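Long-range contacts in tetraacyldisaccharide 4'-kinase (Aquifex aeolicus, PDB 4EHX), which transfers the gamma-phosphate of ATP to the 4'-position of a tetraacyldisaccharide 1-phosphate, forming lipid IVA in the last step of its biosynthetic pathway: residues L212-F216 and L282-Y288; K30-L34 and R144-D149; L155-K161 and E191-F195; N238-R242 and E254-F258. Residue numbers count along the deposited sequence, not the author numbering.

Contact 1. Residues L212-F216 and L282-Y288; sequences LNSDF and LIKLQGY
This is a loop-to-loop contact, partly buried: the turn after strand 201-212 meets the loop between helix 279-282 and strand 291-300. A type I turn, Asn213 to Phe216, closed by Phe216 N to Asn213 O (2.9 Å) and ending with Phe216 left-handed (phi 57°, psi 35°), faces a type I turn, Leu282 to Leu285, that runs into a type II turn, Leu285 to Tyr288. The nearest CA atoms, Ser214 and Gln286, are 4.6 Å apart. Ser214, small and in the p rotamer, fits between the backbones; its OG donates to Tyr288 O (2.7 Å) and weakly accepts from Gly287 N (3.4 Å). Gly287 has phi 101°, psi -36°, where a CB would jam against the preceding carbonyl. Leu282 CD2 lies over one face of the Phe216 ring, 4.1 Å from its centroid (CH-pi), and Phe216 CZ meets Ile283 CG2 at 3.3 Å. Gln286 NE2 hydrogen-bonds to Ile283 O (2.9 Å) and Tyr102 of helix 99-107. The serine-to-main-chain bond thus pairs turns flanking antiparallel strands 201-212 and 291-300.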
loop_
_atom_site.group_PDB
_atom_site.type_symbol
_atom_site.label_atom_id
_atom_site.label_comp_id
_atom_site.label_asym_id
_atom_site.label_seq_id
_atom_site.Cartn_x
_atom_site.Cartn_y
_atom_site.Cartn_z
ATOM N N LEU A 212 -5.867 -15.977 -1.058
ATOM C CA LEU A 212 -4.429 -16.169 -1.144
ATOM C C LEU A 212 -4.065 -17.288 -0.180
ATOM O O LEU A 212 -4.456 -17.237 0.990
ATOM C CB LEU A 212 -3.701 -14.896 -0.726
ATOM C CG LEU A 212 -3.816 -13.733 -1.708
ATOM C CD1 LEU A 212 -3.164 -12.488 -1.138
ATOM C CD2 LEU A 212 -3.178 -14.124 -3.026
ATOM N N ASN A 213 -3.332 -18.294 -0.652
ATOM C CA ASN A 213 -2.827 -19.310 0.264
ATOM C C ASN A 213 -1.560 -18.814 0.970
ATOM O O ASN A 213 -1.165 -17.660 0.802
ATOM C CB ASN A 213 -2.649 -20.682 -0.409
ATOM C CG ASN A 213 -1.546 -20.699 -1.461
ATOM O OD1 ASN A 213 -0.672 -19.838 -1.478
ATOM N ND2 ASN A 213 -1.574 -21.707 -2.327
ATOM N N SER A 214 -0.948 -19.667 1.784
ATOM C CA SER A 214 0.200 -19.246 2.586
ATOM C C SER A 214 1.470 -19.063 1.746
ATOM O O SER A 214 2.435 -18.454 2.204
ATOM C CB SER A 214 0.447 -20.221 3.740
ATOM O OG SER A 214 0.705 -21.522 3.254
ATOM N N ASP A 215 1.465 -19.596 0.526
ATOM C CA ASP A 215 2.539 -19.322 -0.437
ATOM C C ASP A 215 2.230 -18.085 -1.281
ATOM O O ASP A 215 2.905 -17.799 -2.273
ATOM C CB ASP A 215 2.774 -20.535 -1.338
ATOM C CG ASP A 215 3.273 -21.742 -0.563
ATOM O OD1 ASP A 215 4.125 -21.559 0.334
ATOM O OD2 ASP A 215 2.805 -22.867 -0.839
ATOM N N PHE A 216 1.208 -17.346 -0.867
ATOM C CA PHE A 216 0.766 -16.154 -1.587
ATOM C C PHE A 216 0.397 -16.394 -3.059
ATOM O O PHE A 216 0.585 -15.525 -3.921
ATOM C CB PHE A 216 1.755 -14.996 -1.401
ATOM C CG PHE A 216 1.600 -14.302 -0.082
ATOM C CD1 PHE A 216 2.090 -14.880 1.084
ATOM C CD2 PHE A 216 0.919 -13.102 0.006
ATOM C CE1 PHE A 216 1.928 -14.251 2.312
ATOM C CE2 PHE A 216 0.757 -12.475 1.223
ATOM C CZ PHE A 216 1.260 -13.052 2.379
ATOM N N LEU A 282 -0.590 -13.240 7.439
ATOM C CA LEU A 282 -0.289 -14.431 6.662
ATOM C C LEU A 282 1.203 -14.567 6.368
ATOM O O LEU A 282 1.702 -15.677 6.231
ATOM C CB LEU A 282 -1.106 -14.424 5.368
ATOM C CG LEU A 282 -1.025 -15.644 4.451
ATOM C CD1 LEU A 282 -1.565 -16.921 5.140
ATOM C CD2 LEU A 282 -1.780 -15.350 3.168
ATOM N N ILE A 283 1.921 -13.446 6.270
ATOM C CA ILE A 283 3.340 -13.516 5.914
ATOM C C ILE A 283 4.145 -14.260 6.978
ATOM O O ILE A 283 5.235 -14.752 6.699
ATOM C CB ILE A 283 3.979 -12.128 5.641
ATOM C CG1 ILE A 283 3.816 -11.201 6.841
ATOM C CG2 ILE A 283 3.392 -11.497 4.392
ATOM C CD1 ILE A 283 4.513 -9.854 6.672
ATOM N N LYS A 284 3.591 -14.363 8.183
ATOM C CA LYS A 284 4.295 -14.990 9.298
ATOM C C LYS A 284 3.900 -16.448 9.464
ATOM O O LYS A 284 4.380 -17.132 10.367
ATOM C CB LYS A 284 4.031 -14.219 10.595
ATOM C CG LYS A 284 4.541 -12.788 10.568
ATOM C CD LYS A 284 3.530 -11.834 11.177
ATOM C CE LYS A 284 3.977 -10.388 11.034
ATOM N NZ LYS A 284 5.262 -10.145 11.739
ATOM N N LEU A 285 3.027 -16.923 8.580
ATOM C CA LEU A 285 2.476 -18.268 8.685
ATOM C C LEU A 285 2.648 -19.063 7.397
ATOM O O LEU A 285 1.849 -19.951 7.090
ATOM C CB LEU A 285 0.997 -18.204 9.057
ATOM C CG LEU A 285 0.706 -17.600 10.429
ATOM C CD1 LEU A 285 -0.772 -17.292 10.569
ATOM C CD2 LEU A 285 1.171 -18.566 11.516
ATOM N N GLN A 286 3.687 -18.752 6.635
ATOM C CA GLN A 286 3.890 -19.461 5.377
ATOM C C GLN A 286 4.218 -20.921 5.642
ATOM O O GLN A 286 4.925 -21.248 6.598
ATOM C CB GLN A 286 4.991 -18.789 4.554
ATOM C CG GLN A 286 4.672 -17.326 4.258
ATOM C CD GLN A 286 5.790 -16.621 3.527
ATOM O OE1 GLN A 286 6.333 -17.142 2.553
ATOM N NE2 GLN A 286 6.147 -15.434 3.999
ATOM N N GLY A 287 3.697 -21.809 4.808
ATOM C CA GLY A 287 3.918 -23.223 5.042
ATOM C C GLY A 287 2.720 -23.884 5.690
ATOM O O GLY A 287 2.414 -25.037 5.391
ATOM N N TYR A 288 2.039 -23.167 6.583
ATOM C CA TYR A 288 0.743 -23.643 7.054
ATOM C C TYR A 288 -0.202 -23.587 5.866
ATOM O O TYR A 288 -0.627 -22.516 5.440
ATOM C CB TYR A 288 0.217 -22.806 8.230
ATOM C CG TYR A 288 0.821 -23.203 9.558
ATOM C CD1 TYR A 288 0.622 -24.483 10.083
ATOM C CD2 TYR A 288 1.587 -22.311 10.284
ATOM C CE1 TYR A 288 1.185 -24.851 11.296
ATOM C CE2 TYR A 288 2.147 -22.663 11.490
ATOM C CZ TYR A 288 1.939 -23.929 11.998
ATOM O OH TYR A 288 2.511 -24.255 13.208
HETATM O O HOH W 1 -2.529 -21.859 2.688
HETATM O O HOH W 2 5.442 -18.535 0.726
#

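Contact 2. Residues K30-L34 and R144-D149; sequences KIKKL and RKLHRD
A single beta bridge joins two extended loop segments, one leading into strand 38-43 and the other into strand 150-156, parallel neighbours in the P-loop sheet. The chains run in the same direction, with CA pairs Ile31-Lys145 (4.5 Å), Lys32-Leu146 (5.0 Å) and Lys33-His147 (5.2 Å). Lys32 supplies both bonds: its N donates to Lys145 O (2.7 Å) and its O accepts from His147 N (2.8 Å). One water continues the ladder, accepting a hydrogen bond from Leu34 N (2.8 Å) and donating one to His147 O (2.8 Å). Ile31 spreads over the partner backbone, CG1 3.5 Å from Arg144 O and CG2 3.5 Å from His147 N. Leu34 CD1 meets Leu146 CD1 at 3.9 Å on the buried side, where both leucines touch Tyr120 of helix 119-130. Lys33 (chi1 t, chi2 p) packs its CD 3.4 Å from His147 CD2 and folds NZ back to Leu34 O (2.9 Å); two waters link NZ to Asp149, whose OD1 accepts from His147 NE2 (3.0 Å) and OD2 from Val38 N. Arg144 forms a salt bridge with Asp25, and Lys145 with Asp118. Two bonds from Lys32 to the neighbours of its partner Leu146 mark a parallel beta bridge.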
loop_
_atom_site.group_PDB
_atom_site.type_symbol
_atom_site.label_atom_id
_atom_site.label_comp_id
_atom_site.label_asym_id
_atom_site.label_seq_id
_atom_site.Cartn_x
_atom_site.Cartn_y
_atom_site.Cartn_z
ATOM N N LYS A 30 16.657 20.577 -3.299
ATOM C CA LYS A 30 16.971 19.825 -4.497
ATOM C C LYS A 30 15.995 18.670 -4.710
ATOM O O LYS A 30 15.650 17.945 -3.768
ATOM C CB LYS A 30 18.402 19.288 -4.424
ATOM C CG LYS A 30 18.913 18.689 -5.738
ATOM C CD LYS A 30 20.433 18.699 -5.767
ATOM C CE LYS A 30 20.978 17.824 -6.884
ATOM N NZ LYS A 30 22.360 17.335 -6.585
ATOM N N ILE A 31 15.519 18.563 -5.947
ATOM C CA ILE A 31 14.734 17.421 -6.387
ATOM C C ILE A 31 15.621 16.585 -7.310
ATOM O O ILE A 31 16.034 17.052 -8.373
ATOM C CB ILE A 31 13.436 17.872 -7.080
ATOM C CG1 ILE A 31 12.571 18.645 -6.063
ATOM C CG2 ILE A 31 12.661 16.649 -7.618
ATOM C CD1 ILE A 31 11.330 19.316 -6.651
ATOM N N LYS A 32 15.936 15.367 -6.879
ATOM C CA LYS A 32 16.856 14.498 -7.626
ATOM C C LYS A 32 16.134 13.714 -8.712
ATOM O O LYS A 32 14.957 13.428 -8.587
ATOM C CB LYS A 32 17.579 13.561 -6.654
ATOM C CG LYS A 32 18.268 14.347 -5.531
ATOM C CD LYS A 32 18.983 13.456 -4.530
ATOM C CE LYS A 32 20.282 12.929 -5.103
ATOM N NZ LYS A 32 21.038 14.002 -5.806
ATOM N N LYS A 33 16.849 13.343 -9.768
ATOM C CA LYS A 33 16.207 12.722 -10.919
ATOM C C LYS A 33 16.869 11.412 -11.293
ATOM O O LYS A 33 18.031 11.397 -11.689
ATOM C CB LYS A 33 16.266 13.685 -12.109
ATOM C CG LYS A 33 15.776 13.097 -13.420
ATOM C CD LYS A 33 14.277 13.120 -13.523
ATOM C CE LYS A 33 13.807 12.871 -14.958
ATOM N NZ LYS A 33 14.225 11.521 -15.467
ATOM N N LEU A 34 16.144 10.307 -11.160
ATOM C CA LEU A 34 16.636 9.020 -11.667
ATOM C C LEU A 34 16.527 8.963 -13.194
ATOM O O LEU A 34 15.662 9.619 -13.782
ATOM C CB LEU A 34 15.868 7.856 -11.031
ATOM C CG LEU A 34 16.173 7.639 -9.544
ATOM C CD1 LEU A 34 15.123 6.721 -8.913
ATOM C CD2 LEU A 34 17.587 7.066 -9.346
ATOM N N ARG A 144 9.368 14.384 -1.699
ATOM C CA ARG A 144 9.501 15.323 -2.810
ATOM C C ARG A 144 10.923 15.445 -3.330
ATOM O O ARG A 144 11.139 15.918 -4.450
ATOM C CB ARG A 144 8.952 16.697 -2.421
ATOM C CG ARG A 144 7.460 16.664 -2.099
ATOM C CD ARG A 144 6.878 18.064 -1.905
ATOM N NE ARG A 144 6.876 18.859 -3.139
ATOM C CZ ARG A 144 6.461 20.123 -3.204
ATOM N NH1 ARG A 144 6.005 20.737 -2.109
ATOM N NH2 ARG A 144 6.509 20.785 -4.353
ATOM N N LYS A 145 11.883 15.000 -2.523
ATOM C CA LYS A 145 13.285 14.992 -2.930
ATOM C C LYS A 145 13.518 14.137 -4.180
ATOM O O LYS A 145 14.508 14.321 -4.874
ATOM C CB LYS A 145 14.188 14.489 -1.784
ATOM C CG LYS A 145 15.690 14.593 -2.074
ATOM C CD LYS A 145 16.540 13.617 -1.243
ATOM C CE LYS A 145 16.230 13.663 0.237
ATOM N NZ LYS A 145 17.368 13.111 1.066
ATOM N N LEU A 146 12.626 13.185 -4.458
ATOM C CA LEU A 146 12.776 12.377 -5.674
ATOM C C LEU A 146 11.777 12.784 -6.739
ATOM O O LEU A 146 10.563 12.734 -6.511
ATOM C CB LEU A 146 12.665 10.868 -5.385
ATOM C CG LEU A 146 12.721 9.914 -6.592
ATOM C CD1 LEU A 146 14.021 10.078 -7.379
ATOM C CD2 LEU A 146 12.597 8.445 -6.105
ATOM N N HIS A 147 12.283 13.202 -7.899
ATOM C CA HIS A 147 11.396 13.535 -9.008
ATOM C C HIS A 147 10.546 12.328 -9.367
ATOM O O HIS A 147 11.064 11.208 -9.433
ATOM C CB HIS A 147 12.175 13.933 -10.267
ATOM C CG HIS A 147 11.291 14.109 -11.468
ATOM N ND1 HIS A 147 10.458 15.197 -11.620
ATOM C CD2 HIS A 147 11.056 13.308 -12.536
ATOM C CE1 HIS A 147 9.765 15.071 -12.738
ATOM N NE2 HIS A 147 10.110 13.933 -13.313
ATOM N N ARG A 148 9.257 12.551 -9.610
ATOM C CA ARG A 148 8.429 11.515 -10.234
ATOM C C ARG A 148 7.817 12.044 -11.525
ATOM O O ARG A 148 7.408 13.197 -11.605
ATOM C CB ARG A 148 7.368 10.929 -9.267
ATOM C CG ARG A 148 6.189 11.833 -8.875
ATOM C CD ARG A 148 6.595 13.069 -8.041
ATOM N NE ARG A 148 7.547 12.704 -6.975
ATOM C CZ ARG A 148 7.216 12.162 -5.807
ATOM N NH1 ARG A 148 5.944 11.963 -5.491
ATOM N NH2 ARG A 148 8.165 11.851 -4.925
ATOM N N ASP A 149 7.774 11.189 -12.537
ATOM C CA ASP A 149 7.220 11.541 -13.840
ATOM C C ASP A 149 5.693 11.454 -13.877
ATOM O O ASP A 149 5.037 12.072 -14.724
ATOM C CB ASP A 149 7.835 10.627 -14.893
ATOM C CG ASP A 149 9.345 10.734 -14.912
ATOM O OD1 ASP A 149 9.867 11.761 -15.429
ATOM O OD2 ASP A 149 10.012 9.815 -14.387
HETATM O O HOH W 3 12.572 9.855 -13.632
HETATM O O HOH W 4 12.057 10.785 -16.949
HETATM O O HOH W 5 13.332 10.619 -10.990
#

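Contact 3. Residues L155-K161 and E191-F195; sequences LKKKDLK and EPFEF
Phe193 lays its ring against the backbone at Lys157, with Lys157 N 3.3 Å from CE1 over one face and Lys157 CB 3.9 Å from the centroid, a CH-pi contact. This packing belongs to the P-loop kinase fold: strand 150-156 passes into a short, weakly bonded helical turn at about 157-160, and residues 191-195, extended in the loop after the neighbouring parallel strand 182-186, cover that junction. Lys157 and Phe193 have the nearest CA atoms, 6.3 Å apart. Phe193, chi1 73° (p), also brings its edge to Leu155 O, CZ lying 3.4 Å away. Two residues on, Phe195 (chi1 t) points the same way; Leu160 CD2 sits over its face, 4.0 Å from the centroid in another CH-pi contact, while Leu155 CD1 reaches CE2 at 3.6 Å. Leu160, m at chi1, touches both rings, its CD1 3.9 Å from Phe193 CE2 and from Phe195 CD1, so flat aromatics and branched leucines fill the same apolar seam. Asp159 OD2 accepts from Lys156 N (2.9 Å), bracing the turn, and its OD1 hydrogen-bonds to Ser45 of the predicted ATP-binding loop; Lys156 NZ hydrogen-bonds to Gly48 O there. Toward the solvent the fully extended Lys157 runs its CD to 3.3 Å from Glu191 OE2, and a water accepts from Lys157 N at 3.0 Å and donates to Glu191 O at 2.8 Å.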
loop_
_atom_site.group_PDB
_atom_site.type_symbol
_atom_site.label_atom_id
_atom_site.label_comp_id
_atom_site.label_asym_id
_atom_site.label_seq_id
_atom_site.Cartn_x
_atom_site.Cartn_y
_atom_site.Cartn_z
ATOM N N LEU A 155 -7.223 9.326 -2.989
ATOM C CA LEU A 155 -8.072 10.088 -2.081
ATOM C C LEU A 155 -9.315 9.289 -1.757
ATOM O O LEU A 155 -9.990 8.813 -2.667
ATOM C CB LEU A 155 -8.543 11.373 -2.757
ATOM C CG LEU A 155 -7.794 12.700 -2.695
ATOM C CD1 LEU A 155 -8.697 13.730 -3.352
ATOM C CD2 LEU A 155 -7.447 13.119 -1.262
ATOM N N LYS A 156 -9.648 9.165 -0.476
ATOM C CA LYS A 156 -10.964 8.629 -0.117
ATOM C C LYS A 156 -11.892 9.727 0.386
ATOM O O LYS A 156 -11.442 10.788 0.830
ATOM C CB LYS A 156 -10.849 7.505 0.911
ATOM C CG LYS A 156 -10.240 7.934 2.210
ATOM C CD LYS A 156 -9.962 6.746 3.096
ATOM C CE LYS A 156 -9.171 7.173 4.312
ATOM N NZ LYS A 156 -8.815 6.003 5.157
ATOM N N LYS A 157 -13.193 9.481 0.314
ATOM C CA LYS A 157 -14.157 10.515 0.691
ATOM C C LYS A 157 -13.840 11.067 2.083
ATOM O O LYS A 157 -13.898 12.273 2.307
ATOM C CB LYS A 157 -15.594 9.979 0.627
ATOM C CG LYS A 157 -16.662 11.044 0.902
ATOM C CD LYS A 157 -18.063 10.426 0.877
ATOM C CE LYS A 157 -19.149 11.461 1.117
ATOM N NZ LYS A 157 -20.498 10.821 1.155
ATOM N N LYS A 158 -13.491 10.183 3.012
ATOM C CA LYS A 158 -13.169 10.592 4.386
ATOM C C LYS A 158 -12.056 11.654 4.454
ATOM O O LYS A 158 -12.079 12.538 5.326
ATOM C CB LYS A 158 -12.753 9.367 5.200
ATOM C CG LYS A 158 -12.594 9.626 6.696
ATOM C CD LYS A 158 -11.969 8.421 7.375
ATOM C CE LYS A 158 -11.815 8.639 8.873
ATOM N NZ LYS A 158 -11.106 7.498 9.524
ATOM N N ASP A 159 -11.083 11.559 3.547
ATOM C CA ASP A 159 -9.964 12.516 3.509
ATOM C C ASP A 159 -10.448 13.952 3.346
ATOM O O ASP A 159 -9.903 14.875 3.965
ATOM C CB ASP A 159 -8.999 12.194 2.362
ATOM C CG ASP A 159 -8.233 10.897 2.574
ATOM O OD1 ASP A 159 -8.012 10.512 3.744
ATOM O OD2 ASP A 159 -7.829 10.265 1.567
ATOM N N LEU A 160 -11.457 14.147 2.498
ATOM C CA LEU A 160 -11.959 15.493 2.192
ATOM C C LEU A 160 -12.595 16.179 3.397
ATOM O O LEU A 160 -12.747 17.403 3.419
ATOM C CB LEU A 160 -12.968 15.441 1.043
ATOM C CG LEU A 160 -12.453 14.953 -0.312
ATOM C CD1 LEU A 160 -13.591 14.898 -1.312
ATOM C CD2 LEU A 160 -11.341 15.859 -0.819
ATOM N N LYS A 161 -12.961 15.390 4.401
ATOM C CA LYS A 161 -13.589 15.938 5.595
ATOM C C LYS A 161 -12.642 15.938 6.790
ATOM O O LYS A 161 -13.032 16.325 7.884
ATOM C CB LYS A 161 -14.845 15.133 5.939
ATOM C CG LYS A 161 -15.847 15.029 4.795
ATOM C CD LYS A 161 -16.985 14.058 5.108
ATOM C CE LYS A 161 -16.508 12.614 5.089
ATOM N NZ LYS A 161 -17.641 11.648 5.121
ATOM N N GLU A 191 -17.972 3.872 -0.019
ATOM C CA GLU A 191 -18.205 5.295 0.204
ATOM C C GLU A 191 -17.985 6.016 -1.112
ATOM O O GLU A 191 -17.012 6.761 -1.264
ATOM C CB GLU A 191 -17.329 5.932 1.282
ATOM C CG GLU A 191 -17.916 5.889 2.676
ATOM C CD GLU A 191 -17.311 6.944 3.583
ATOM O OE1 GLU A 191 -16.818 6.586 4.674
ATOM O OE2 GLU A 191 -17.330 8.134 3.203
ATOM N N PRO A 192 -18.899 5.812 -2.066
ATOM C CA PRO A 192 -18.745 6.384 -3.404
ATOM C C PRO A 192 -18.761 7.896 -3.324
ATOM O O PRO A 192 -19.488 8.452 -2.499
ATOM C CB PRO A 192 -20.008 5.921 -4.143
ATOM C CG PRO A 192 -20.641 4.880 -3.271
ATOM C CD PRO A 192 -20.210 5.168 -1.878
ATOM N N PHE A 193 -17.990 8.553 -4.177
ATOM C CA PHE A 193 -18.014 10.009 -4.219
ATOM C C PHE A 193 -17.417 10.534 -5.504
ATOM O O PHE A 193 -16.724 9.815 -6.215
ATOM C CB PHE A 193 -17.284 10.615 -3.007
ATOM C CG PHE A 193 -15.776 10.488 -3.055
ATOM C CD1 PHE A 193 -15.159 9.264 -2.835
ATOM C CD2 PHE A 193 -14.977 11.605 -3.285
ATOM C CE1 PHE A 193 -13.772 9.149 -2.867
ATOM C CE2 PHE A 193 -13.588 11.508 -3.313
ATOM C CZ PHE A 193 -12.980 10.277 -3.100
ATOM N N GLU A 194 -17.678 11.806 -5.777
ATOM C CA GLU A 194 -17.107 12.486 -6.926
ATOM C C GLU A 194 -16.209 13.600 -6.420
ATOM O O GLU A 194 -16.426 14.146 -5.340
ATOM C CB GLU A 194 -18.220 13.080 -7.793
ATOM C CG GLU A 194 -19.304 12.089 -8.195
ATOM C CD GLU A 194 -18.913 11.230 -9.384
ATOM O OE1 GLU A 194 -17.862 11.510 -10.003
ATOM O OE2 GLU A 194 -19.664 10.279 -9.703
ATOM N N PHE A 195 -15.199 13.945 -7.202
ATOM C CA PHE A 195 -14.327 15.045 -6.834
ATOM C C PHE A 195 -13.676 15.614 -8.080
ATOM O O PHE A 195 -12.815 14.976 -8.688
ATOM C CB PHE A 195 -13.267 14.562 -5.850
ATOM C CG PHE A 195 -12.411 15.660 -5.294
ATOM C CD1 PHE A 195 -12.984 16.738 -4.643
ATOM C CD2 PHE A 195 -11.032 15.603 -5.404
ATOM C CE1 PHE A 195 -12.195 17.750 -4.124
ATOM C CE2 PHE A 195 -10.238 16.608 -4.885
ATOM C CZ PHE A 195 -10.819 17.682 -4.242
HETATM O O HOH W 6 -14.424 6.797 -0.302
HETATM O O HOH W 7 -20.695 7.855 0.055
HETATM O O HOH W 8 -20.698 10.946 -2.175
#

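Contact 4. Residues N238-R242 and E254-F258; sequences NGQFR and EFMSF
Glu254 opens the segment, on strand 252-257; its CA-to-CB bond points away from helix 238-242, as suits a charged residue at an exposed position, and its backbone is hydrogen-bonded to Ala231 of the neighbouring strand. Phe255 turns toward the helix and carries most of the contact. With chi1 -160° (t) and chi2 -82°, its ring presents one face to Arg242: CG of that arginine stands 3.5 Å from the ring centroid, 18° off the normal, a CH-pi contact made by its aliphatic part. The chain end curls over toward the strand, bringing Arg242 NH1 to 3.2 Å from Phe255 CB. Phe255 CZ also meets CD2 of the buried Phe241 at 3.7 Å, the two rings oblique with planes at 62° and centroids 5.9 Å apart. These segments are the helix and second strand of a beta-alpha-beta crossover made by strand 229-233, helix 237-248 and strand 252-257; accordingly the helix runs back against the strand, their axes 153° apart in direction and 10.2 Å apart at closest approach. Met256 points to the far side of the sheet, where its apolar chain lies on Ile230 and Phe232. Ser257 faces the helix again, and its small side chain lets the chains close in: its CA is 6.3 Å from that of Asn238, and OG lies 3.6 Å from Asn238 CG. Phe258 is out of reach of the helix and pairs its ring with Tyr262.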
loop_
_atom_site.group_PDB
_atom_site.type_symbol
_atom_site.label_atom_id
_atom_site.label_comp_id
_atom_site.label_asym_id
_atom_site.label_seq_id
_atom_site.Cartn_x
_atom_site.Cartn_y
_atom_site.Cartn_z
ATOM N N ASN A 238 -9.379 -6.565 13.774
ATOM C CA ASN A 238 -10.524 -7.175 14.437
ATOM C C ASN A 238 -11.878 -6.686 13.945
ATOM O O ASN A 238 -12.720 -7.476 13.509
ATOM C CB ASN A 238 -10.485 -6.859 15.938
ATOM C CG ASN A 238 -11.781 -7.212 16.650
ATOM O OD1 ASN A 238 -12.473 -8.159 16.277
ATOM N ND2 ASN A 238 -12.115 -6.444 17.684
ATOM N N GLY A 239 -12.068 -5.371 13.997
ATOM C CA GLY A 239 -13.319 -4.762 13.591
ATOM C C GLY A 239 -13.474 -4.843 12.085
ATOM O O GLY A 239 -14.490 -5.332 11.586
ATOM N N GLN A 240 -12.470 -4.358 11.361
ATOM C CA GLN A 240 -12.510 -4.329 9.900
ATOM C C GLN A 240 -12.660 -5.735 9.309
ATOM O O GLN A 240 -13.602 -6.012 8.562
ATOM C CB GLN A 240 -11.248 -3.657 9.348
ATOM C CG GLN A 240 -11.501 -2.684 8.201
ATOM C CD GLN A 240 -12.253 -1.439 8.643
ATOM O OE1 GLN A 240 -11.856 -0.762 9.593
ATOM N NE2 GLN A 240 -13.351 -1.134 7.958
ATOM N N PHE A 241 -11.722 -6.614 9.652
ATOM C CA PHE A 241 -11.720 -7.997 9.178
ATOM C C PHE A 241 -13.056 -8.699 9.449
ATOM O O PHE A 241 -13.621 -9.329 8.555
ATOM C CB PHE A 241 -10.572 -8.767 9.837
ATOM C CG PHE A 241 -10.260 -10.088 9.182
ATOM C CD1 PHE A 241 -10.457 -10.272 7.825
ATOM C CD2 PHE A 241 -9.770 -11.144 9.932
ATOM C CE1 PHE A 241 -10.171 -11.486 7.223
ATOM C CE2 PHE A 241 -9.480 -12.359 9.340
ATOM C CZ PHE A 241 -9.678 -12.532 7.982
ATOM N N ARG A 242 -13.560 -8.585 10.678
ATOM C CA ARG A 242 -14.833 -9.205 11.047
ATOM C C ARG A 242 -15.977 -8.738 10.150
ATOM O O ARG A 242 -16.805 -9.539 9.710
ATOM C CB ARG A 242 -15.187 -8.923 12.513
ATOM C CG ARG A 242 -14.363 -9.697 13.534
ATOM C CD ARG A 242 -14.785 -9.352 14.960
ATOM N NE ARG A 242 -16.084 -9.924 15.300
ATOM C CZ ARG A 242 -16.249 -10.984 16.087
ATOM N NH1 ARG A 242 -15.199 -11.581 16.632
ATOM N NH2 ARG A 242 -17.469 -11.440 16.338
ATOM N N GLU A 254 -15.647 -19.185 14.630
ATOM C CA GLU A 254 -14.823 -18.689 15.726
ATOM C C GLU A 254 -13.971 -17.523 15.229
ATOM O O GLU A 254 -13.588 -17.481 14.058
ATOM C CB GLU A 254 -14.038 -19.851 16.329
ATOM C CG GLU A 254 -13.077 -19.471 17.434
ATOM C CD GLU A 254 -12.306 -20.674 17.941
ATOM O OE1 GLU A 254 -11.439 -20.503 18.824
ATOM O OE2 GLU A 254 -12.571 -21.794 17.449
ATOM N N PHE A 255 -13.678 -16.581 16.122
ATOM C CA PHE A 255 -12.801 -15.459 15.793
ATOM C C PHE A 255 -11.820 -15.315 16.951
ATOM O O PHE A 255 -12.197 -15.465 18.114
ATOM C CB PHE A 255 -13.524 -14.128 15.550
ATOM C CG PHE A 255 -12.706 -13.123 14.774
ATOM C CD1 PHE A 255 -11.758 -12.334 15.408
ATOM C CD2 PHE A 255 -12.888 -12.971 13.404
ATOM C CE1 PHE A 255 -11.001 -11.411 14.691
ATOM C CE2 PHE A 255 -12.137 -12.049 12.682
ATOM C CZ PHE A 255 -11.194 -11.269 13.327
ATOM N N MET A 256 -10.564 -15.034 16.625
ATOM C CA MET A 256 -9.529 -14.822 17.630
ATOM C C MET A 256 -8.792 -13.513 17.342
ATOM O O MET A 256 -8.377 -13.267 16.208
ATOM C CB MET A 256 -8.538 -15.991 17.628
ATOM C CG MET A 256 -9.193 -17.377 17.603
ATOM S SD MET A 256 -8.057 -18.715 17.160
ATOM C CE MET A 256 -6.838 -18.586 18.461
ATOM N N SER A 257 -8.640 -12.675 18.365
ATOM C CA SER A 257 -7.855 -11.447 18.244
ATOM C C SER A 257 -6.519 -11.565 18.977
ATOM O O SER A 257 -6.475 -11.937 20.149
ATOM C CB SER A 257 -8.639 -10.246 18.777
ATOM O OG SER A 257 -9.628 -9.827 17.851
ATOM N N PHE A 258 -5.431 -11.250 18.280
ATOM C CA PHE A 258 -4.092 -11.325 18.855
ATOM C C PHE A 258 -3.483 -9.931 19.023
ATOM O O PHE A 258 -3.969 -8.965 18.430
ATOM C CB PHE A 258 -3.179 -12.185 17.972
ATOM C CG PHE A 258 -3.646 -13.605 17.814
ATOM C CD1 PHE A 258 -3.415 -14.539 18.811
ATOM C CD2 PHE A 258 -4.308 -14.008 16.667
ATOM C CE1 PHE A 258 -3.842 -15.846 18.671
ATOM C CE2 PHE A 258 -4.739 -15.315 16.523
ATOM C CZ PHE A 258 -4.505 -16.235 17.525
#

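Contacts 2, 3 and 4 lie at the surface, whereas contact 1 is partly buried. Only contact 2 relies on paired backbones; contact 1 adds a serine hydroxyl hydrogen-bonded to main chain to a Leu-Phe CH-pi contact of the kind that dominates contacts 3 and 4. Contacts 3 and 4 both reach the large mixed sheet, and strand 150-156 ties contact 2, at its entry, to contact 3, at its end. Contacts 1 and 2 lie on opposite sides of the chain's centre, their centres 36 Å apart. Along the sequence, contact 4 is nested inside the loop closed by contact 1, with nearest atoms about 7 Å apart, while contacts 2 and 3 precede both.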